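Local coordinates for protein regulator of polyketide synthase expression (Bifidobacterium adolescentis, PDB 3ONQ) that probably regulates transcription of polyketide synthase genes, binding DNA through a C-terminal PucR-type helix-turn-helix domain, at residues 34-37 / 38-42; 99-103 / 104-108; 158-162 / 163-167; 61-64 / 65-69. All coordinates share one frame; numbering follows the deposited sequence.

Overall arrangement
All four are local contacts where the chain enters a helix. Along the chain they come in the order contact 1, contact 4, contact 2, contact 3. Contact 1 joins helix 21-33 to helix 39-48. The other three lie at the mixed five-stranded sheet. Contact 4 leads from strand 55-61 to helix 67-80, contact 2 from strand 94-100 to helix 107-114, and contact 3 from strand 160-161 to helix 166-172. Contacts 2 and 3 have centres about 20 Å apart and are joined by a salt bridge, Glu108 to Arg161. Contact 1 is about 22 Å from contact 2, centre to centre. Contact 3 leads out of the sheet towards the helical C-terminal part, which includes the helix-turn-helix region.

Contact 1. Residues 34-37 / 38-42; sequences TNMT and DDRVV
Met36 and Val41 meet by van der Waals packing. Val41 CG2 lies against the backbone carbonyl of the selenomethionine, 3.3 Å from Met36 O. Val41 CG1 also approaches this oxygen. The apolar part is Val41 CG2 against Met36 CB, at 4.1 Å. In one of the two modelled conformers Met36 CE lies near Arg40 NH2, so that contact is doubtful. Val41 packs further on Cys31 and Leu32 of helix 21-33 and on Val133 of helix 132-149.

The segment is a tight helix-to-helix connection. Asn35, with positive phi, is the C-prime residue of a Schellman motif that ends helix 21-33. Asp38 is the N-cap of helix 39-48.

The polar bonds centre on the Asp38 carboxylate. Arg40 grips it side-on in a salt bridge: Arg40 NE reaches Asp38 OD2 (2.9 Å) and Arg40 NH2 reaches Asp38 OD1 (2.8 Å). The carboxylate carbon lies at the guanidinium edge, but NE and NH2 both meet their oxygens well out of the carboxylate plane. Asp38 OD2 also accepts the capping bond from Arg40 N, at 2.8 Å, which comes from the anti side. Two donors of one residue thus hold OD2. Arg40 NH1 turns to the carbonyl of Ala9.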
loop_
_atom_site.group_PDB
_atom_site.type_symbol
_atom_site.label_atom_id
_atom_site.label_comp_id
_atom_site.label_asym_id
_atom_site.label_seq_id
_atom_site.Cartn_x
_atom_site.Cartn_y
_atom_site.Cartn_z
ATOM N N THR B 34 5.159 -2.029 -15.022
ATOM C CA THR B 34 4.573 -0.710 -14.756
ATOM C C THR B 34 4.039 -0.563 -13.326
ATOM O O THR B 34 3.244 0.328 -13.042
ATOM C CB THR B 34 3.482 -0.308 -15.803
ATOM O OG1 THR B 34 2.376 -1.215 -15.748
ATOM C CG2 THR B 34 4.061 -0.297 -17.218
ATOM N N ASN B 35 4.505 -1.433 -12.433
ATOM C CA ASN B 35 4.175 -1.366 -11.005
ATOM C C ASN B 35 2.717 -1.657 -10.641
ATOM O O ASN B 35 2.215 -1.172 -9.628
ATOM C CB ASN B 35 4.592 -0.020 -10.397
ATOM C CG ASN B 35 4.575 -0.037 -8.874
ATOM O OD1 ASN B 35 4.912 -1.041 -8.252
ATOM N ND2 ASN B 35 4.162 1.070 -8.272
HETATM N N MSE B 36 2.038 -2.454 -11.460
HETATM C CA MSE B 36 0.663 -2.845 -11.158
HETATM C C MSE B 36 0.679 -4.195 -10.436
HETATM O O MSE B 36 1.115 -5.200 -10.997
HETATM C CB MSE B 36 -0.173 -2.897 -12.443
HETATM C CG MSE B 36 -0.298 -1.544 -13.166
HETATM SE SE MSE B 36 -0.860 -1.704 -15.049
HETATM C CE MSE B 36 -2.639 -2.461 -14.785
ATOM N N THR B 37 0.373 -4.165 -9.133
ATOM C CA THR B 37 0.478 -5.344 -8.283
ATOM C C THR B 37 -0.837 -5.797 -7.639
ATOM O O THR B 37 -0.843 -6.563 -6.693
ATOM C CB THR B 37 1.549 -5.152 -7.220
ATOM O OG1 THR B 37 1.197 -4.046 -6.395
ATOM C CG2 THR B 37 2.869 -4.870 -7.881
ATOM N N ASP B 38 -1.944 -5.319 -8.175
ATOM C CA ASP B 38 -3.256 -5.587 -7.612
ATOM C C ASP B 38 -3.787 -6.970 -7.960
ATOM O O ASP B 38 -3.132 -7.754 -8.627
ATOM C CB ASP B 38 -4.246 -4.500 -8.014
ATOM C CG ASP B 38 -4.540 -4.503 -9.482
ATOM O OD1 ASP B 38 -4.071 -3.596 -10.179
ATOM O OD2 ASP B 38 -5.242 -5.414 -9.944
ATOM N N ASP B 39 -4.984 -7.262 -7.481
ATOM C CA ASP B 39 -5.584 -8.584 -7.608
ATOM C C ASP B 39 -5.740 -9.051 -9.049
ATOM O O ASP B 39 -5.660 -10.235 -9.318
ATOM C CB ASP B 39 -6.913 -8.642 -6.861
ATOM C CG ASP B 39 -6.729 -8.835 -5.374
ATOM O OD1 ASP B 39 -5.713 -9.429 -4.966
ATOM O OD2 ASP B 39 -7.599 -8.393 -4.608
ATOM N N ARG B 40 -5.980 -8.133 -9.970
ATOM C CA ARG B 40 -6.094 -8.511 -11.367
ATOM C C ARG B 40 -4.789 -9.138 -11.869
ATOM O O ARG B 40 -4.802 -10.098 -12.618
ATOM C CB ARG B 40 -6.452 -7.300 -12.223
ATOM C CG ARG B 40 -7.766 -6.653 -11.874
ATOM C CD ARG B 40 -7.916 -5.308 -12.542
ATOM N NE ARG B 40 -6.929 -4.350 -12.066
ATOM C CZ ARG B 40 -6.615 -3.227 -12.692
ATOM N NH1 ARG B 40 -7.211 -2.902 -13.822
ATOM N NH2 ARG B 40 -5.704 -2.423 -12.182
ATOM N N VAL B 41 -3.666 -8.579 -11.443
ATOM C CA VAL B 41 -2.346 -9.076 -11.821
ATOM C C VAL B 41 -2.086 -10.402 -11.136
ATOM O O VAL B 41 -1.517 -11.318 -11.716
ATOM C CB VAL B 41 -1.247 -8.048 -11.464
ATOM C CG1 VAL B 41 0.118 -8.565 -11.852
ATOM C CG2 VAL B 41 -1.532 -6.730 -12.139
ATOM N N VAL B 42 -2.524 -10.518 -9.888
ATOM C CA VAL B 42 -2.484 -11.806 -9.218
ATOM C C VAL B 42 -3.265 -12.848 -10.025
ATOM O O VAL B 42 -2.798 -13.978 -10.212
ATOM C CB VAL B 42 -3.063 -11.721 -7.800
ATOM C CG1 VAL B 42 -3.087 -13.108 -7.156
ATOM C CG2 VAL B 42 -2.266 -10.732 -6.957
#

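Contact 2. Residues 99-103 / 104-108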
loop_
_atom_site.group_PDB
_atom_site.type_symbol
_atom_site.label_atom_id
_atom_site.label_comp_id
_atom_site.label_asym_id
_atom_site.label_seq_id
_atom_site.Cartn_x
_atom_site.Cartn_y
_atom_site.Cartn_z
ATOM N N ALA B 99 11.923 -15.573 -13.477
ATOM C CA ALA B 99 11.821 -17.013 -13.242
ATOM C C ALA B 99 11.175 -17.323 -11.900
ATOM O O ALA B 99 11.429 -16.654 -10.892
ATOM C CB ALA B 99 13.198 -17.674 -13.327
ATOM N N CYS B 100 10.341 -18.348 -11.883
ATOM C CA CYS B 100 9.793 -18.810 -10.623
ATOM C C CYS B 100 10.859 -19.654 -9.929
ATOM O O CYS B 100 11.442 -20.559 -10.531
ATOM C CB CYS B 100 8.513 -19.631 -10.839
ATOM S SG CYS B 100 7.850 -20.266 -9.286
ATOM N N GLN B 101 11.145 -19.346 -8.676
ATOM C CA GLN B 101 12.182 -20.095 -7.992
ATOM C C GLN B 101 11.594 -21.355 -7.386
ATOM O O GLN B 101 10.880 -21.305 -6.389
ATOM C CB GLN B 101 12.891 -19.264 -6.930
ATOM C CG GLN B 101 13.857 -20.108 -6.098
ATOM C CD GLN B 101 14.594 -19.306 -5.060
ATOM O OE1 GLN B 101 15.577 -18.627 -5.365
ATOM N NE2 GLN B 101 14.131 -19.381 -3.817
HETATM N N MSE B 102 11.892 -22.479 -8.020
HETATM C CA MSE B 102 11.401 -23.781 -7.601
HETATM C C MSE B 102 12.351 -24.827 -8.172
HETATM O O MSE B 102 13.085 -24.540 -9.124
HETATM C CB MSE B 102 9.999 -24.013 -8.158
HETATM C CG MSE B 102 9.946 -23.895 -9.670
HETATM SE SE MSE B 102 8.181 -24.174 -10.471
HETATM C CE MSE B 102 8.019 -26.103 -10.197
ATOM N N GLY B 103 12.324 -26.034 -7.606
ATOM C CA GLY B 103 13.213 -27.095 -8.043
ATOM C C GLY B 103 14.644 -26.611 -7.922
ATOM O O GLY B 103 15.032 -26.080 -6.878
ATOM N N ALA B 104 15.424 -26.749 -8.993
ATOM C CA ALA B 104 16.812 -26.279 -8.972
ATOM C C ALA B 104 16.986 -24.897 -9.588
ATOM O O ALA B 104 18.117 -24.450 -9.793
ATOM C CB ALA B 104 17.733 -27.279 -9.664
ATOM N N VAL B 105 15.881 -24.221 -9.895
ATOM C CA VAL B 105 15.961 -22.874 -10.454
ATOM C C VAL B 105 16.276 -21.875 -9.350
ATOM O O VAL B 105 15.376 -21.393 -8.664
ATOM C CB VAL B 105 14.659 -22.451 -11.141
ATOM C CG1 VAL B 105 14.835 -21.066 -11.783
ATOM C CG2 VAL B 105 14.243 -23.483 -12.179
ATOM N N THR B 106 17.559 -21.600 -9.154
ATOM C CA THR B 106 18.006 -20.591 -8.205
ATOM C C THR B 106 18.814 -19.533 -8.965
ATOM O O THR B 106 19.246 -19.779 -10.091
ATOM C CB THR B 106 18.823 -21.224 -7.077
ATOM O OG1 THR B 106 19.973 -21.886 -7.622
ATOM C CG2 THR B 106 17.957 -22.233 -6.322
ATOM N N PRO B 107 19.003 -18.348 -8.363
ATOM C CA PRO B 107 19.515 -17.205 -9.127
ATOM C C PRO B 107 20.882 -17.418 -9.785
ATOM O O PRO B 107 20.972 -17.260 -10.999
ATOM C CB PRO B 107 19.581 -16.087 -8.082
ATOM C CG PRO B 107 18.532 -16.470 -7.076
ATOM C CD PRO B 107 18.648 -17.965 -6.986
ATOM N N GLU B 108 21.919 -17.754 -9.023
ATOM C CA GLU B 108 23.258 -17.855 -9.613
ATOM C C GLU B 108 23.350 -18.990 -10.637
ATOM O O GLU B 108 23.882 -18.802 -11.728
ATOM C CB GLU B 108 24.343 -17.996 -8.537
ATOM C CG GLU B 108 24.446 -16.788 -7.604
ATOM C CD GLU B 108 25.004 -15.531 -8.292
ATOM O OE1 GLU B 108 25.647 -15.656 -9.363
ATOM O OE2 GLU B 108 24.801 -14.415 -7.756
#
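Val105 lays its CG1 methyl over Ala99 and Cys100 of strand 94-100, and Val105 CG1 meets Ala99 CB at 4.1 Å. Val105 CG1 also lies 3.7 Å from Cys100 O. CG1 is anti to the backbone N (chi1 -176°), and CG2 is anti to the carbonyl carbon. The two branches therefore serve different partners: Val105 CG2 sits 3.4 Å from Met102 O, while CG1 reaches back along the strand.

Met102 O also takes the one hydrogen bond between 99-103 and 104-108. Val105 N donates to Met102 O at 2.9 Å, with the donor tilted 33° from the carbonyl plane. This bond closes a type II' beta turn from Met102 to Val105. Gly103 holds the second place of the turn, with a positive phi of 57°.

Gln101 carries the rest of the contact. Gln101 CG touches Val105 O at 3.2 Å, and Gln101 CA makes a CA-H...O contact with the same Val105 O at 3.5 Å. The side chain is extended beyond CG and crosses the ring of Pro107 at a slant. The amide oxygen Gln101 OE1 is 3.5 Å from Pro107 CD, a van der Waals contact.

The turn carries the chain from strand 94-100 into helix 107-114. Thr106 is at the N-cap position, but its side chain makes no capping bond. Val105 packs on Leu81 and on Phe57 of strand 55-61. Pro107 touches Phe57 too, and also Leu126 and Val129 of strand 124-131. The first turn of the helix is thus seated on the sheet.

Contact 3. Residues 158-162 / 163-167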
loop_
_atom_site.group_PDB
_atom_site.type_symbol
_atom_site.label_atom_id
_atom_site.label_comp_id
_atom_site.label_asym_id
_atom_site.label_seq_id
_atom_site.Cartn_x
_atom_site.Cartn_y
_atom_site.Cartn_z
ATOM N N ARG B 158 29.974 -8.659 -14.242
ATOM C CA ARG B 158 29.088 -9.470 -15.060
ATOM C C ARG B 158 28.826 -10.783 -14.333
ATOM O O ARG B 158 29.745 -11.567 -14.120
ATOM C CB ARG B 158 29.697 -9.727 -16.436
ATOM C CG ARG B 158 28.818 -10.578 -17.328
ATOM C CD ARG B 158 29.398 -10.714 -18.724
ATOM N NE ARG B 158 28.588 -11.598 -19.551
ATOM C CZ ARG B 158 27.733 -11.184 -20.480
ATOM N NH1 ARG B 158 27.585 -9.890 -20.721
ATOM N NH2 ARG B 158 27.036 -12.070 -21.178
ATOM N N PRO B 159 27.590 -11.025 -13.935
ATOM C CA PRO B 159 26.510 -10.063 -14.089
ATOM C C PRO B 159 26.559 -8.970 -13.037
ATOM O O PRO B 159 27.144 -9.154 -11.984
ATOM C CB PRO B 159 25.280 -10.918 -13.844
ATOM C CG PRO B 159 25.729 -11.892 -12.854
ATOM C CD PRO B 159 27.161 -12.189 -13.153
ATOM N N LEU B 160 25.929 -7.849 -13.333
ATOM C CA LEU B 160 25.695 -6.826 -12.351
ATOM C C LEU B 160 24.707 -7.428 -11.366
ATOM O O LEU B 160 23.847 -8.203 -11.750
ATOM C CB LEU B 160 25.083 -5.600 -13.000
ATOM C CG LEU B 160 25.941 -4.854 -14.008
ATOM C CD1 LEU B 160 25.083 -3.954 -14.850
ATOM C CD2 LEU B 160 26.980 -4.063 -13.277
ATOM N N ARG B 161 24.831 -7.081 -10.095
ATOM C CA ARG B 161 23.959 -7.648 -9.082
ATOM C C ARG B 161 23.426 -6.648 -8.079
ATOM O O ARG B 161 24.029 -5.629 -7.826
ATOM C CB ARG B 161 24.710 -8.705 -8.273
ATOM C CG ARG B 161 25.125 -9.942 -9.003
ATOM C CD ARG B 161 25.627 -10.956 -8.008
ATOM N NE ARG B 161 26.054 -12.195 -8.633
ATOM C CZ ARG B 161 27.166 -12.327 -9.338
ATOM N NH1 ARG B 161 27.479 -13.496 -9.869
ATOM N NH2 ARG B 161 27.962 -11.286 -9.518
ATOM N N ALA B 162 22.273 -6.967 -7.511
ATOM C CA ALA B 162 21.809 -6.321 -6.307
ATOM C C ALA B 162 21.752 -4.801 -6.351
ATOM O O ALA B 162 21.097 -4.206 -7.185
ATOM C CB ALA B 162 22.612 -6.794 -5.112
ATOM N N ASP B 163 22.458 -4.208 -5.404
ATOM C CA ASP B 163 22.465 -2.783 -5.150
ATOM C C ASP B 163 23.628 -2.039 -5.797
ATOM O O ASP B 163 23.999 -0.974 -5.353
ATOM C CB ASP B 163 22.431 -2.517 -3.646
ATOM C CG ASP B 163 23.644 -3.068 -2.918
ATOM O OD1 ASP B 163 23.957 -2.556 -1.836
ATOM O OD2 ASP B 163 24.274 -4.005 -3.414
ATOM N N GLU B 164 24.210 -2.622 -6.833
ATOM C CA GLU B 164 25.371 -2.044 -7.503
ATOM C C GLU B 164 25.142 -0.660 -8.109
ATOM O O GLU B 164 26.059 0.129 -8.190
ATOM C CB GLU B 164 25.890 -2.985 -8.582
ATOM C CG GLU B 164 26.985 -3.904 -8.128
ATOM C CD GLU B 164 27.587 -4.692 -9.265
ATOM O OE1 GLU B 164 27.019 -5.730 -9.620
ATOM O OE2 GLU B 164 28.629 -4.270 -9.807
ATOM N N LEU B 165 23.932 -0.393 -8.580
ATOM C CA LEU B 165 23.609 0.864 -9.251
ATOM C C LEU B 165 22.636 1.825 -8.546
ATOM O O LEU B 165 21.895 2.532 -9.202
ATOM C CB LEU B 165 23.142 0.580 -10.671
ATOM C CG LEU B 165 24.296 0.146 -11.562
ATOM C CD1 LEU B 165 23.841 -0.811 -12.606
ATOM C CD2 LEU B 165 24.957 1.347 -12.180
ATOM N N LEU B 166 22.617 1.825 -7.221
ATOM C CA LEU B 166 21.616 2.592 -6.475
ATOM C C LEU B 166 21.520 4.064 -6.880
ATOM O O LEU B 166 20.436 4.555 -7.208
ATOM C CB LEU B 166 21.836 2.467 -4.961
ATOM C CG LEU B 166 21.424 1.132 -4.353
ATOM C CD1 LEU B 166 21.608 1.124 -2.846
ATOM C CD2 LEU B 166 19.976 0.874 -4.705
ATOM N N PRO B 167 22.650 4.783 -6.846
ATOM C CA PRO B 167 22.494 6.216 -7.128
ATOM C C PRO B 167 22.019 6.502 -8.556
ATOM O O PRO B 167 21.131 7.343 -8.747
ATOM C CB PRO B 167 23.890 6.809 -6.845
ATOM C CG PRO B 167 24.824 5.639 -6.674
ATOM C CD PRO B 167 24.015 4.398 -6.445
HETATM O O HOH W 1 27.994 -8.177 -9.311
HETATM O O HOH W 2 21.306 -2.087 -8.668
#
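Glu164 OE1 accepts from two donors, the backbone N of Arg161 and a water. The bond from Arg161 N to Glu164 OE1 is short, 2.6 Å, with an N-H...O angle of 160°, and it meets OE1 nearly along its C-O axis. The water donates to Glu164 OE1 at 2.7 Å. It also donates to Pro159 O and accepts from Arg161 NH2, lying at the edge of the guanidinium. It therefore bridges Arg161 and Glu164, whose charged atoms do not touch. The other carboxylate oxygen, OE2, bonds to Ser157 OG, so both oxygens are held.

The Glu164 chain is extended beyond CG. It folds back over the turn and crosses the side chain of Leu160 at about a right angle. Glu164 OE1 comes 3.2 Å from Leu160 CA, and Glu164 OE2 lies 3.8 Å from Leu160 CD2. Leu160 CD1 meets Leu165 CD1 at 4.1 Å on the apolar side.

Pro159, which follows a cis peptide bond, places CG over the centre of one face of the Arg161 guanidinium, 3.7 Å above its plane. Arg161 NE makes a salt bridge with Glu108. A second water accepts from Leu165 N and donates to Ala162 O, which also bonds to Tyr125 OH.

Glu164 N donates to Arg161 O at 3.2 Å, in the carbonyl plane. This bond closes a type II' beta turn from Arg161 to Glu164, with Ala162 at positive phi. A type I turn from Asp163 to Leu166 overlaps it. The paired turns take the chain from the outermost strand within this chain, 160-161, into helix 166-172.

Contact 4. Residues 61-64 / 65-69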
loop_
_atom_site.group_PDB
_atom_site.type_symbol
_atom_site.label_atom_id
_atom_site.label_comp_id
_atom_site.label_asym_id
_atom_site.label_seq_id
_atom_site.Cartn_x
_atom_site.Cartn_y
_atom_site.Cartn_z
ATOM N N GLY B 61 19.200 -8.502 -19.895
ATOM C CA GLY B 61 20.342 -8.033 -20.656
ATOM C C GLY B 61 19.950 -7.979 -22.118
ATOM O O GLY B 61 18.765 -7.986 -22.442
ATOM N N VAL B 62 20.938 -7.928 -23.004
ATOM C CA VAL B 62 20.661 -7.854 -24.432
ATOM C C VAL B 62 20.922 -9.214 -25.067
ATOM O O VAL B 62 21.968 -9.802 -24.835
ATOM C CB VAL B 62 21.555 -6.806 -25.102
ATOM C CG1 VAL B 62 21.317 -6.773 -26.616
ATOM C CG2 VAL B 62 21.335 -5.430 -24.468
ATOM N N PRO B 63 19.978 -9.712 -25.881
ATOM C CA PRO B 63 20.161 -11.061 -26.436
ATOM C C PRO B 63 21.441 -11.197 -27.253
ATOM O O PRO B 63 21.870 -10.247 -27.894
ATOM C CB PRO B 63 18.914 -11.283 -27.310
ATOM C CG PRO B 63 18.188 -9.971 -27.341
ATOM C CD PRO B 63 18.654 -9.147 -26.188
ATOM N N SER B 64 22.049 -12.377 -27.195
ATOM C CA SER B 64 23.325 -12.636 -27.845
ATOM C C SER B 64 23.208 -12.583 -29.366
ATOM O O SER B 64 24.070 -12.028 -30.046
ATOM C CB SER B 64 23.850 -14.006 -27.418
ATOM O OG SER B 64 25.256 -14.069 -27.562
ATOM N N ALA B 65 22.143 -13.176 -29.893
ATOM C CA ALA B 65 21.917 -13.212 -31.331
ATOM C C ALA B 65 20.541 -12.669 -31.674
ATOM O O ALA B 65 20.403 -11.827 -32.562
ATOM C CB ALA B 65 22.074 -14.634 -31.866
ATOM N N SER B 66 19.520 -13.143 -30.968
ATOM C CA SER B 66 18.165 -12.679 -31.227
ATOM C C SER B 66 17.236 -12.881 -30.033
ATOM O O SER B 66 17.565 -13.601 -29.086
ATOM C CB SER B 66 17.587 -13.401 -32.441
ATOM O OG SER B 66 17.410 -14.775 -32.167
ATOM N N LEU B 67 16.067 -12.245 -30.097
ATOM C CA LEU B 67 15.065 -12.354 -29.042
ATOM C C LEU B 67 14.478 -13.759 -28.973
ATOM O O LEU B 67 14.352 -14.335 -27.892
ATOM C CB LEU B 67 13.960 -11.309 -29.229
ATOM C CG LEU B 67 14.414 -9.857 -29.004
ATOM C CD1 LEU B 67 13.402 -8.848 -29.541
ATOM C CD2 LEU B 67 14.710 -9.591 -27.533
ATOM N N ALA B 68 14.124 -14.311 -30.128
ATOM C CA ALA B 68 13.579 -15.660 -30.178
ATOM C C ALA B 68 14.600 -16.685 -29.687
ATOM O O ALA B 68 14.251 -17.638 -29.001
ATOM C CB ALA B 68 13.127 -15.999 -31.590
ATOM N N SER B 69 15.864 -16.482 -30.041
ATOM C CA SER B 69 16.898 -17.439 -29.681
ATOM C C SER B 69 17.149 -17.419 -28.175
ATOM O O SER B 69 17.235 -18.465 -27.527
ATOM C CB SER B 69 18.191 -17.134 -30.427
ATOM O OG SER B 69 19.223 -18.007 -30.010
#
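Pro63 and Leu67 touch through the pyrrolidine ring and one leucine methyl. Pro63 CG lies 3.5 Å from Leu67 CD2, and Leu67 CG is 4.1 Å from Pro63 CG. The two side chains meet at a slant. Next to this, Pro63 CB sits 3.2 Å from Ser66 O. The proline ring thus packs against both the backbone and the side chain at the start of the helix.

The leucine reaches the ring through its own torsions. CG is anti to the carbonyl carbon (chi1 -68°), and the chain then carries CD2 back toward Pro63, although its CB points away. Leu67 also touches Leu95 of strand 94-100.

The motif is a strand-to-helix connection that ends in an N-cap. It leads from strand 55-61 into helix 67-80. Ser66 is the capping residue: Ser66 OG accepts from Ser69 N at 3.1 Å, with an N-H...O angle of 146°. This bond satisfies a backbone N-H of the first helical turn.

Further out, the loop leaves from a strand pairing, the backbone bonding of Gly61 with Leu95 of strand 94-100. The loop itself is held by backbone bonds of Val62 with Ser119 and of Ser64 with Ala117, and the hydroxyl of Ser64 makes a weak hydrogen bond to Pro116 O.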